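Local coordinates for protein rhamnosidase B (Bacillus sp., PDB 2OKX) that hydrolyses terminal alpha-L-rhamnose residues of glycosides as a member of glycoside hydrolase family 78, at residues R4-W12 with G109-A117; I687-T696 with Y748-S759. All coordinates share one frame; numbering follows the deposited sequence.

Interaction 1: R4-W12 with G109-A117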
loop_
_atom_site.group_PDB
_atom_site.type_symbol
_atom_site.label_atom_id
_atom_site.label_comp_id
_atom_site.label_asym_id
_atom_site.label_seq_id
_atom_site.Cartn_x
_atom_site.Cartn_y
_atom_site.Cartn_z
ATOM N N ARG A 4 16.231 -24.953 -6.068
ATOM C CA ARG A 4 16.139 -26.397 -6.195
ATOM C C ARG A 4 16.156 -26.767 -7.673
ATOM O O ARG A 4 16.038 -25.905 -8.538
ATOM C CB ARG A 4 14.838 -26.901 -5.556
ATOM C CG ARG A 4 13.561 -26.369 -6.196
ATOM C CD ARG A 4 12.336 -26.867 -5.447
ATOM N NE ARG A 4 12.152 -28.312 -5.572
ATOM C CZ ARG A 4 11.533 -28.905 -6.589
ATOM N NH1 ARG A 4 11.036 -28.175 -7.582
ATOM N NH2 ARG A 4 11.400 -30.228 -6.610
ATOM N N ASN A 5 16.296 -28.057 -7.959
ATOM C CA ASN A 5 16.299 -28.530 -9.346
ATOM C C ASN A 5 14.869 -28.872 -9.654
ATOM O O ASN A 5 14.258 -29.712 -8.962
ATOM C CB ASN A 5 17.146 -29.799 -9.496
ATOM C CG ASN A 5 18.579 -29.591 -9.101
ATOM O OD1 ASN A 5 19.216 -28.557 -9.455
ATOM N ND2 ASN A 5 19.137 -30.568 -8.381
ATOM N N TRP A 6 14.324 -28.252 -10.685
ATOM C CA TRP A 6 12.954 -28.494 -11.065
ATOM C C TRP A 6 12.769 -29.568 -12.142
ATOM O O TRP A 6 13.601 -29.729 -13.040
ATOM C CB TRP A 6 12.327 -27.183 -11.550
ATOM C CG TRP A 6 12.222 -26.136 -10.484
ATOM C CD1 TRP A 6 13.225 -25.347 -9.993
ATOM C CD2 TRP A 6 11.036 -25.759 -9.788
ATOM N NE1 TRP A 6 12.729 -24.492 -9.038
ATOM C CE2 TRP A 6 11.386 -24.726 -8.892
ATOM C CE3 TRP A 6 9.710 -26.194 -9.835
ATOM C CZ2 TRP A 6 10.449 -24.115 -8.043
ATOM C CZ3 TRP A 6 8.773 -25.587 -8.989
ATOM C CH2 TRP A 6 9.154 -24.556 -8.107
ATOM N N ASN A 7 11.655 -30.284 -12.037
ATOM C CA ASN A 7 11.291 -31.330 -12.982
ATOM C C ASN A 7 9.906 -30.979 -13.494
ATOM O O ASN A 7 9.109 -31.852 -13.831
ATOM C CB ASN A 7 11.252 -32.694 -12.290
ATOM C CG ASN A 7 12.592 -33.089 -11.716
ATOM O OD1 ASN A 7 13.574 -33.225 -12.446
ATOM N ND2 ASN A 7 12.644 -33.272 -10.399
ATOM N N ALA A 8 9.625 -29.683 -13.523
ATOM C CA ALA A 8 8.342 -29.180 -13.989
ATOM C C ALA A 8 8.616 -28.054 -14.972
ATOM O O ALA A 8 9.729 -27.530 -15.032
ATOM C CB ALA A 8 7.516 -28.666 -12.814
ATOM N N SER A 9 7.599 -27.678 -15.737
ATOM C CA SER A 9 7.755 -26.618 -16.719
ATOM C C SER A 9 6.775 -25.478 -16.501
ATOM O O SER A 9 5.658 -25.689 -16.028
ATOM C CB SER A 9 7.553 -27.185 -18.128
ATOM O OG SER A 9 8.441 -28.261 -18.374
ATOM N N TRP A 10 7.207 -24.265 -16.834
ATOM C CA TRP A 10 6.339 -23.102 -16.728
ATOM C C TRP A 10 5.274 -23.316 -17.794
ATOM O O TRP A 10 5.599 -23.647 -18.938
ATOM C CB TRP A 10 7.090 -21.813 -17.060
ATOM C CG TRP A 10 7.876 -21.215 -15.944
ATOM C CD1 TRP A 10 9.206 -21.370 -15.698
ATOM C CD2 TRP A 10 7.383 -20.312 -14.946
ATOM N NE1 TRP A 10 9.580 -20.612 -14.612
ATOM C CE2 TRP A 10 8.477 -19.953 -14.131
ATOM C CE3 TRP A 10 6.122 -19.768 -14.666
ATOM C CZ2 TRP A 10 8.350 -19.071 -13.051
ATOM C CZ3 TRP A 10 5.995 -18.889 -13.591
ATOM C CH2 TRP A 10 7.104 -18.551 -12.800
ATOM N N ILE A 11 4.011 -23.136 -17.432
ATOM C CA ILE A 11 2.935 -23.313 -18.395
ATOM C C ILE A 11 1.949 -22.157 -18.368
ATOM O O ILE A 11 1.835 -21.434 -17.375
ATOM C CB ILE A 11 2.146 -24.614 -18.139
ATOM C CG1 ILE A 11 1.480 -24.562 -16.762
ATOM C CG2 ILE A 11 3.071 -25.815 -18.246
ATOM C CD1 ILE A 11 0.566 -25.744 -16.473
ATOM N N TRP A 12 1.244 -21.985 -19.477
ATOM C CA TRP A 12 0.239 -20.945 -19.587
ATOM C C TRP A 12 -0.818 -21.467 -20.552
ATOM O O TRP A 12 -0.834 -22.658 -20.867
ATOM C CB TRP A 12 0.857 -19.642 -20.109
ATOM C CG TRP A 12 -0.073 -18.464 -19.993
ATOM C CD1 TRP A 12 -0.529 -17.671 -21.009
ATOM C CD2 TRP A 12 -0.697 -17.978 -18.795
ATOM N NE1 TRP A 12 -1.405 -16.728 -20.520
ATOM C CE2 TRP A 12 -1.525 -16.894 -19.164
ATOM C CE3 TRP A 12 -0.638 -18.355 -17.446
ATOM C CZ2 TRP A 12 -2.290 -16.182 -18.232
ATOM C CZ3 TRP A 12 -1.401 -17.645 -16.517
ATOM C CH2 TRP A 12 -2.215 -16.571 -16.919
ATOM N N GLY A 109 2.285 -14.332 -18.435
ATOM C CA GLY A 109 1.455 -15.275 -17.710
ATOM C C GLY A 109 2.174 -16.596 -17.536
ATOM O O GLY A 109 2.825 -17.076 -18.461
ATOM N N GLY A 110 2.073 -17.193 -16.354
ATOM C CA GLY A 110 2.744 -18.457 -16.149
ATOM C C GLY A 110 2.560 -19.098 -14.790
ATOM O O GLY A 110 2.355 -18.424 -13.779
ATOM N N LEU A 111 2.640 -20.422 -14.787
ATOM C CA LEU A 111 2.512 -21.218 -13.581
ATOM C C LEU A 111 3.487 -22.384 -13.640
ATOM O O LEU A 111 3.617 -23.044 -14.671
ATOM C CB LEU A 111 1.098 -21.777 -13.450
ATOM C CG LEU A 111 0.944 -22.865 -12.378
ATOM C CD1 LEU A 111 1.151 -22.263 -10.996
ATOM C CD2 LEU A 111 -0.435 -23.502 -12.484
ATOM N N ILE A 112 4.184 -22.620 -12.536
ATOM C CA ILE A 112 5.108 -23.737 -12.445
ATOM C C ILE A 112 4.936 -24.341 -11.053
ATOM O O ILE A 112 5.059 -23.646 -10.041
ATOM C CB ILE A 112 6.577 -23.295 -12.677
ATOM C CG1 ILE A 112 7.483 -24.527 -12.706
ATOM C CG2 ILE A 112 7.019 -22.316 -11.599
ATOM C CD1 ILE A 112 8.891 -24.244 -13.176
ATOM N N ALA A 113 4.617 -25.632 -11.012
ATOM C CA ALA A 113 4.404 -26.325 -9.749
ATOM C C ALA A 113 4.854 -27.772 -9.836
ATOM O O ALA A 113 4.745 -28.409 -10.883
ATOM C CB ALA A 113 2.932 -26.260 -9.362
ATOM N N GLU A 114 5.351 -28.292 -8.722
ATOM C CA GLU A 114 5.826 -29.664 -8.680
ATOM C C GLU A 114 5.632 -30.261 -7.292
ATOM O O GLU A 114 5.965 -29.630 -6.288
ATOM C CB GLU A 114 7.309 -29.700 -9.051
ATOM C CG GLU A 114 7.879 -31.093 -9.256
ATOM C CD GLU A 114 9.384 -31.073 -9.431
ATOM O OE1 GLU A 114 9.881 -30.186 -10.154
ATOM O OE2 GLU A 114 10.066 -31.945 -8.854
ATOM N N ILE A 115 5.082 -31.472 -7.243
ATOM C CA ILE A 115 4.874 -32.168 -5.981
ATOM C C ILE A 115 5.975 -33.211 -5.863
ATOM O O ILE A 115 6.147 -34.045 -6.752
ATOM C CB ILE A 115 3.504 -32.870 -5.931
ATOM C CG1 ILE A 115 2.387 -31.826 -5.979
ATOM C CG2 ILE A 115 3.395 -33.706 -4.663
ATOM C CD1 ILE A 115 0.999 -32.412 -5.903
ATOM N N GLU A 116 6.723 -33.153 -4.768
ATOM C CA GLU A 116 7.823 -34.077 -4.546
ATOM C C GLU A 116 7.717 -34.757 -3.190
ATOM O O GLU A 116 7.328 -34.138 -2.198
ATOM C CB GLU A 116 9.155 -33.326 -4.649
ATOM C CG GLU A 116 10.388 -34.174 -4.377
ATOM C CD GLU A 116 11.684 -33.409 -4.596
ATOM O OE1 GLU A 116 11.907 -32.389 -3.908
ATOM O OE2 GLU A 116 12.484 -33.828 -5.460
ATOM N N ALA A 117 8.066 -36.037 -3.159
ATOM C CA ALA A 117 8.024 -36.820 -1.935
ATOM C C ALA A 117 9.025 -37.962 -2.027
ATOM O O ALA A 117 9.022 -38.728 -2.994
ATOM C CB ALA A 117 6.624 -37.368 -1.714
HETATM O O HOH W 1 13.384 -29.420 -3.421
#
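G109 packs on one face of the W12 indole: its CA sits 3.5 Å from the centroid of the W12 six-membered ring, almost on the ring normal, in a CH-pi contact. A side chain at G109 would run into that ring, and one at G110 would strike W10, whose indole turns its edge to the G110 carbonyl carbon. L111 makes the one beta bridge here, an antiparallel hydrogen-bonded pair with I11: I11 N reaches L111 O at 2.8 Å, and L111 N returns to I11 O at 2.9 Å. I112 is the main apolar contact. With its CG1 anti to the backbone N (chi1 -174°), it lays CG2 over the centre of the W10 six-membered ring, 3.7 Å from the centroid, while CD1 reaches the W6 ring obliquely; R4 NH1 lies over one face of that W6 ring, toward its rim. This short bridge joins the two sheets of the N-terminal beta-sandwich domain, since strand 9-12 edges a seven-stranded sheet and strand 110-117 belongs to a five-stranded one. A113 brings its carbonyl oxygen against the A8 methyl. Beyond it, the extended E114 delivers a carboxylate to the chain leading into strand 9-12. Its OE1 takes the backbone N of N7 at 2.6 Å. Its OE2 is gripped from opposite faces of the carboxylate plane, by R4 NH2 at 3.1 Å in a salt bridge, well above the plane (70° out of it), and by N7 ND2 at 3.3 Å; T121 OG1 also bonds to OE2. The guanidinium and the E114 carboxylate are turned 69° apart. E116 extends the salt-bridge network, its OE1 lying at the guanidinium edge, 3.5 Å from R4 NH2, in a weak bond, while a water accepts from R4 NE and donates weakly to the same E116 oxygen.

Interaction 2: I687-T696 with Y748-S759; sequences IDQPNEGIVT and YIDCIHADGRRS
D688 OD2 is held by two donors from the 748-759 segment. S759 OG gives it a hydrogen bond of 2.7 Å along its anti lone pair, and H753 NE2 approaches to 2.8 Å in a weak, bent bond, the imidazole and carboxylate planes standing 49° apart. The D688 carboxylate gets there because its CG swings anti to the backbone N (chi1 -163°). With an alanine here, S759 OG and H753 NE2 would probably lose their shared acceptor, and that end of the imidazole is likely to be held less firmly. C751 SG lies over one face of the ring, toward its rim, and P690 CD rests 3.5 Å from that sulfur. At the ring edge ND1 donates to E692 OE2, which also accepts from A754 N, although the placing of this oxygen is less certain. H753 and A754, the two residues that reach E692, open a type I turn running to G756.

One shell out, D688 is positioned through its backbone, its N donating to D750 OD2 at 2.8 Å; the other D750 oxygen, OD1, is taken by S763 and T766. Beside this, I694 and I752 form an antiparallel hydrogen-bonded pair (I752 N to I694 O, 2.8 Å), their side chains lying alongside each other and pointing the same way. V695 and C751 follow as a non-hydrogen-bonded pair. T696 then closes the run, its N bonding to D750 O at 2.9 Å. V695 is at the N-cap of helix 696-715, so the strand pairing runs directly into the start of that helix. The two segments thus form part of a small antiparallel sheet, completed by strand 741-742, in the connections between helices, consistent with the (alpha/alpha)6-barrel fold of six-hairpin glycosidases.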
loop_
_atom_site.group_PDB
_atom_site.type_symbol
_atom_site.label_atom_id
_atom_site.label_comp_id
_atom_site.label_asym_id
_atom_site.label_seq_id
_atom_site.Cartn_x
_atom_site.Cartn_y
_atom_site.Cartn_z
ATOM N N ILE A 687 8.011 22.382 3.940
ATOM C CA ILE A 687 9.464 22.465 4.048
ATOM C C ILE A 687 10.006 22.909 2.693
ATOM O O ILE A 687 9.515 22.467 1.654
ATOM C CB ILE A 687 10.091 21.086 4.378
ATOM C CG1 ILE A 687 9.717 20.661 5.797
ATOM C CG2 ILE A 687 11.607 21.143 4.213
ATOM C CD1 ILE A 687 10.197 19.270 6.153
ATOM N N ASP A 688 11.008 23.782 2.695
ATOM C CA ASP A 688 11.584 24.227 1.434
ATOM C C ASP A 688 12.570 23.143 1.010
ATOM O O ASP A 688 13.778 23.245 1.228
ATOM C CB ASP A 688 12.282 25.582 1.606
ATOM C CG ASP A 688 12.543 26.276 0.278
ATOM O OD1 ASP A 688 11.856 25.950 -0.714
ATOM O OD2 ASP A 688 13.425 27.159 0.229
ATOM N N GLN A 689 12.024 22.086 0.417
ATOM C CA GLN A 689 12.811 20.946 -0.030
ATOM C C GLN A 689 12.596 20.743 -1.528
ATOM O O GLN A 689 11.997 19.757 -1.958
ATOM C CB GLN A 689 12.386 19.698 0.762
ATOM C CG GLN A 689 10.903 19.357 0.639
ATOM C CD GLN A 689 10.420 18.373 1.697
ATOM O OE1 GLN A 689 11.159 17.486 2.128
ATOM N NE2 GLN A 689 9.162 18.518 2.107
ATOM N N PRO A 690 13.095 21.682 -2.346
ATOM C CA PRO A 690 12.951 21.605 -3.804
ATOM C C PRO A 690 13.721 20.445 -4.422
ATOM O O PRO A 690 14.721 19.986 -3.873
ATOM C CB PRO A 690 13.483 22.956 -4.264
ATOM C CG PRO A 690 14.598 23.202 -3.287
ATOM C CD PRO A 690 13.953 22.820 -1.966
ATOM N N ASN A 691 13.245 19.969 -5.567
ATOM C CA ASN A 691 13.914 18.881 -6.267
ATOM C C ASN A 691 15.186 19.480 -6.853
ATOM O O ASN A 691 15.936 18.813 -7.565
ATOM C CB ASN A 691 13.030 18.354 -7.398
ATOM C CG ASN A 691 11.677 17.884 -6.910
ATOM O OD1 ASN A 691 11.577 16.931 -6.140
ATOM N ND2 ASN A 691 10.623 18.556 -7.359
ATOM N N GLU A 692 15.411 20.750 -6.527
ATOM C CA GLU A 692 16.549 21.524 -7.006
ATOM C C GLU A 692 17.946 21.096 -6.578
ATOM O O GLU A 692 18.488 20.123 -7.093
ATOM C CB GLU A 692 16.359 22.998 -6.641
ATOM C CG GLU A 692 15.183 23.663 -7.336
ATOM C CD GLU A 692 15.044 25.124 -6.959
ATOM O OE1 GLU A 692 14.109 25.787 -7.458
ATOM O OE2 GLU A 692 15.872 25.605 -6.161
ATOM N N GLY A 693 18.529 21.831 -5.635
ATOM C CA GLY A 693 19.886 21.527 -5.223
ATOM C C GLY A 693 20.206 20.976 -3.849
ATOM O O GLY A 693 20.026 19.789 -3.589
ATOM N N ILE A 694 20.700 21.849 -2.976
ATOM C CA ILE A 694 21.113 21.469 -1.628
ATOM C C ILE A 694 20.022 21.520 -0.564
ATOM O O ILE A 694 19.698 22.586 -0.040
ATOM C CB ILE A 694 22.289 22.358 -1.155
ATOM C CG1 ILE A 694 23.388 22.372 -2.218
ATOM C CG2 ILE A 694 22.853 21.829 0.154
ATOM C CD1 ILE A 694 24.538 23.305 -1.895
ATOM N N VAL A 695 19.464 20.357 -0.242
ATOM C CA VAL A 695 18.427 20.271 0.780
ATOM C C VAL A 695 19.110 19.841 2.078
ATOM O O VAL A 695 19.723 18.775 2.150
ATOM C CB VAL A 695 17.340 19.253 0.383
ATOM C CG1 VAL A 695 16.247 19.217 1.441
ATOM C CG2 VAL A 695 16.753 19.634 -0.974
ATOM N N THR A 696 18.997 20.678 3.101
ATOM C CA THR A 696 19.651 20.423 4.378
ATOM C C THR A 696 19.357 19.087 5.057
ATOM O O THR A 696 20.287 18.359 5.401
ATOM C CB THR A 696 19.363 21.566 5.378
ATOM O OG1 THR A 696 19.705 22.822 4.777
ATOM C CG2 THR A 696 20.198 21.394 6.644
ATOM N N TYR A 748 19.354 26.030 11.245
ATOM C CA TYR A 748 19.767 25.664 9.897
ATOM C C TYR A 748 18.671 26.000 8.896
ATOM O O TYR A 748 17.483 25.839 9.187
ATOM C CB TYR A 748 20.084 24.169 9.808
ATOM C CG TYR A 748 21.170 23.710 10.749
ATOM C CD1 TYR A 748 20.897 23.458 12.094
ATOM C CD2 TYR A 748 22.475 23.528 10.295
ATOM C CE1 TYR A 748 21.898 23.031 12.962
ATOM C CE2 TYR A 748 23.484 23.104 11.154
ATOM C CZ TYR A 748 23.189 22.857 12.484
ATOM O OH TYR A 748 24.185 22.432 13.333
ATOM N N ILE A 749 19.077 26.471 7.720
ATOM C CA ILE A 749 18.129 26.821 6.669
ATOM C C ILE A 749 17.668 25.539 5.982
ATOM O O ILE A 749 18.412 24.561 5.922
ATOM C CB ILE A 749 18.777 27.748 5.618
ATOM C CG1 ILE A 749 19.923 27.023 4.912
ATOM C CG2 ILE A 749 19.286 29.015 6.291
ATOM C CD1 ILE A 749 20.563 27.826 3.789
ATOM N N ASP A 750 16.444 25.542 5.468
ATOM C CA ASP A 750 15.913 24.363 4.799
ATOM C C ASP A 750 16.730 23.929 3.594
ATOM O O ASP A 750 16.917 22.731 3.370
ATOM C CB ASP A 750 14.462 24.593 4.375
ATOM C CG ASP A 750 13.470 24.137 5.425
ATOM O OD1 ASP A 750 13.909 23.677 6.503
ATOM O OD2 ASP A 750 12.251 24.236 5.173
ATOM N N CYS A 751 17.225 24.890 2.818
ATOM C CA CYS A 751 18.001 24.538 1.636
ATOM C C CYS A 751 18.668 25.716 0.941
ATOM O O CYS A 751 18.565 26.868 1.367
ATOM C CB CYS A 751 17.095 23.854 0.614
ATOM S SG CYS A 751 15.943 25.011 -0.190
ATOM N N ILE A 752 19.356 25.380 -0.144
ATOM C CA ILE A 752 20.023 26.336 -1.013
ATOM C C ILE A 752 19.512 25.937 -2.393
ATOM O O ILE A 752 19.789 24.836 -2.873
ATOM C CB ILE A 752 21.562 26.195 -0.991
ATOM C CG1 ILE A 752 22.112 26.638 0.365
ATOM C CG2 ILE A 752 22.175 27.040 -2.105
ATOM C CD1 ILE A 752 23.627 26.578 0.460
ATOM N N HIS A 753 18.746 26.826 -3.011
ATOM C CA HIS A 753 18.172 26.563 -4.321
ATOM C C HIS A 753 19.211 26.412 -5.425
ATOM O O HIS A 753 20.388 26.715 -5.234
ATOM C CB HIS A 753 17.179 27.670 -4.662
ATOM C CG HIS A 753 15.976 27.681 -3.771
ATOM N ND1 HIS A 753 14.904 26.834 -3.956
ATOM C CD2 HIS A 753 15.695 28.405 -2.661
ATOM C CE1 HIS A 753 14.015 27.036 -3.000
ATOM N NE2 HIS A 753 14.472 27.983 -2.200
ATOM N N ALA A 754 18.760 25.933 -6.579
ATOM C CA ALA A 754 19.630 25.721 -7.725
ATOM C C ALA A 754 20.374 26.987 -8.141
ATOM O O ALA A 754 21.549 26.930 -8.498
ATOM C CB ALA A 754 18.817 25.180 -8.897
ATOM N N ASP A 755 19.691 28.127 -8.095
ATOM C CA ASP A 755 20.305 29.394 -8.479
ATOM C C ASP A 755 21.185 29.962 -7.372
ATOM O O ASP A 755 21.632 31.107 -7.450
ATOM C CB ASP A 755 19.230 30.416 -8.866
ATOM C CG ASP A 755 18.244 30.687 -7.746
ATOM O OD1 ASP A 755 17.356 31.546 -7.933
ATOM O OD2 ASP A 755 18.354 30.039 -6.681
ATOM N N GLY A 756 21.428 29.156 -6.343
ATOM C CA GLY A 756 22.264 29.595 -5.240
ATOM C C GLY A 756 21.518 30.384 -4.184
ATOM O O GLY A 756 22.100 30.778 -3.175
ATOM N N ARG A 757 20.229 30.618 -4.408
ATOM C CA ARG A 757 19.431 31.368 -3.449
ATOM C C ARG A 757 19.217 30.576 -2.160
ATOM O O ARG A 757 18.604 29.508 -2.165
ATOM C CB ARG A 757 18.074 31.741 -4.055
ATOM C CG ARG A 757 17.192 32.557 -3.121
ATOM C CD ARG A 757 15.940 33.061 -3.826
ATOM N NE ARG A 757 15.043 31.978 -4.222
ATOM C CZ ARG A 757 14.377 31.208 -3.366
ATOM N NH1 ARG A 757 14.505 31.399 -2.059
ATOM N NH2 ARG A 757 13.580 30.248 -3.818
ATOM N N ARG A 758 19.740 31.105 -1.059
ATOM C CA ARG A 758 19.597 30.464 0.241
ATOM C C ARG A 758 18.145 30.598 0.673
ATOM O O ARG A 758 17.552 31.672 0.559
ATOM C CB ARG A 758 20.508 31.140 1.268
ATOM C CG ARG A 758 21.990 31.053 0.942
ATOM C CD ARG A 758 22.796 32.017 1.803
ATOM N NE ARG A 758 22.750 31.685 3.226
ATOM C CZ ARG A 758 23.387 30.658 3.777
ATOM N NH1 ARG A 758 24.127 29.850 3.030
ATOM N NH2 ARG A 758 23.287 30.440 5.083
ATOM N N SER A 759 17.572 29.503 1.162
ATOM C CA SER A 759 16.186 29.508 1.606
ATOM C C SER A 759 15.991 30.399 2.823
ATOM O O SER A 759 16.891 30.543 3.648
ATOM C CB SER A 759 15.733 28.086 1.947
ATOM O OG SER A 759 14.432 28.094 2.510
#

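Interactions 1 and 2 sit on opposite sides of the centre of the chain, their own centres about 53 Å apart and their nearest atoms about 35 Å, so they share no elements. Both are largely buried and each rests on a short antiparallel pairing, but their settings differ. Interaction 1 joins two sheets of the N-terminal all-beta domain, with tryptophan faces at one end and an arginine-glutamate network at the other. Interaction 2 belongs to the helical catalytic domain, where the connections between helices are tied by aspartate and glutamate carboxylates, a histidine and backbone bonds, with no tryptophan in either segment.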